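Local structure of transcriptional regulators (LACI-FAMILY TRANSCRIPTIONAL REGULATORY PROTEIN) (Corynebacterium glutamicum, 3GYB) at residues 187-190 and 191-194. The protein probably acts as a DNA-binding transcription factor of the LacI family, recognising regulatory DNA regions, and binds magnesium. Residues are numbered along the deposited sequence; the frame is centred on the assembly and turned at random.
Sequences TAIG and ALGA
Ile189 and Leu192, one helical turn apart, meet through their delta methyls: CD1 of Ile189 lies 4.4 Å from CD1 of Leu192, a loose apolar touch. Leu192 also leans back over the preceding turn, its CG 3.3 Å from the carbonyl O of Ala188; a chi1 of -72°, with CG anti to the carbonyl carbon of Leu192 and beside its backbone N, turns the branch that way. Ala188 O takes the N-H of Leu192 as a hydrogen bond, N to O 2.8 Å, while CG comes up beside it as a carbon-oxygen contact. Ala191 CB lies 3.4 Å from Ala188 O. The stretch is a worked example of alpha-helical pairing, each carbonyl joined to the amide four residues on: Ala191 N to Thr187 O, Gly193 N to Ile189 O and Ala194 N to Gly190 O continue the series. Helix 185-198 is the crossover of a beta-alpha-beta unit between parallel strands 179-182 and 207-211, within the periplasmic-binding-protein-like fold. Ala191 and Leu192 touch Ile208 of strand 207-211, while Ala191 and Ala194 pack on Thr167 of helix 160-173. Near the helix start, Thr187 OG1 hydrogen-bonds Asn184 OD1. Ile189 and Leu192 both also pack on Leu221 of the second subunit.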
loop_
_atom_site.group_PDB
_atom_site.type_symbol
_atom_site.label_atom_id
_atom_site.label_comp_id
_atom_site.label_asym_id
_atom_site.label_seq_id
_atom_site.Cartn_x
_atom_site.Cartn_y
_atom_site.Cartn_z
ATOM N N THR A 187 -11.210 0.055 -1.694
ATOM C CA THR A 187 -12.525 -0.544 -1.525
ATOM C C THR A 187 -12.820 -1.429 -2.743
ATOM O O THR A 187 -13.396 -2.512 -2.614
ATOM C CB THR A 187 -13.602 0.552 -1.376
ATOM O OG1 THR A 187 -13.384 1.244 -0.139
ATOM C CG2 THR A 187 -15.012 -0.056 -1.368
ATOM N N ALA A 188 -12.399 -0.971 -3.920
ATOM C CA ALA A 188 -12.618 -1.715 -5.162
ATOM C C ALA A 188 -11.890 -3.056 -5.158
ATOM O O ALA A 188 -12.347 -4.014 -5.788
ATOM C CB ALA A 188 -12.175 -0.875 -6.373
ATOM N N ILE A 189 -10.753 -3.120 -4.468
ATOM C CA ILE A 189 -10.002 -4.369 -4.375
ATOM C C ILE A 189 -10.903 -5.380 -3.674
ATOM O O ILE A 189 -10.933 -6.557 -4.033
ATOM C CB ILE A 189 -8.694 -4.197 -3.565
ATOM C CG1 ILE A 189 -7.791 -3.165 -4.241
ATOM C CG2 ILE A 189 -7.973 -5.533 -3.448
ATOM C CD1 ILE A 189 -7.508 -3.460 -5.689
ATOM N N GLY A 190 -11.639 -4.908 -2.668
ATOM C CA GLY A 190 -12.561 -5.777 -1.957
ATOM C C GLY A 190 -13.692 -6.205 -2.874
ATOM O O GLY A 190 -14.112 -7.369 -2.873
ATOM N N ALA A 191 -14.190 -5.266 -3.670
ATOM C CA ALA A 191 -15.270 -5.563 -4.602
ATOM C C ALA A 191 -14.826 -6.609 -5.621
ATOM O O ALA A 191 -15.595 -7.501 -5.979
ATOM C CB ALA A 191 -15.714 -4.290 -5.317
ATOM N N LEU A 192 -13.584 -6.495 -6.093
ATOM C CA LEU A 192 -13.062 -7.458 -7.060
ATOM C C LEU A 192 -12.966 -8.839 -6.418
ATOM O O LEU A 192 -13.204 -9.852 -7.070
ATOM C CB LEU A 192 -11.680 -7.020 -7.563
ATOM C CG LEU A 192 -11.680 -5.816 -8.506
ATOM C CD1 LEU A 192 -10.267 -5.256 -8.653
ATOM C CD2 LEU A 192 -12.249 -6.231 -9.864
ATOM N N GLY A 193 -12.611 -8.875 -5.139
ATOM C CA GLY A 193 -12.516 -10.145 -4.441
ATOM C C GLY A 193 -13.898 -10.759 -4.290
ATOM O O GLY A 193 -14.070 -11.972 -4.405
ATOM N N ALA A 194 -14.893 -9.919 -4.028
ATOM C CA ALA A 194 -16.261 -10.402 -3.875
ATOM C C ALA A 194 -16.728 -11.017 -5.190
ATOM O O ALA A 194 -17.331 -12.091 -5.200
ATOM C CB ALA A 194 -17.187 -9.248 -3.461
#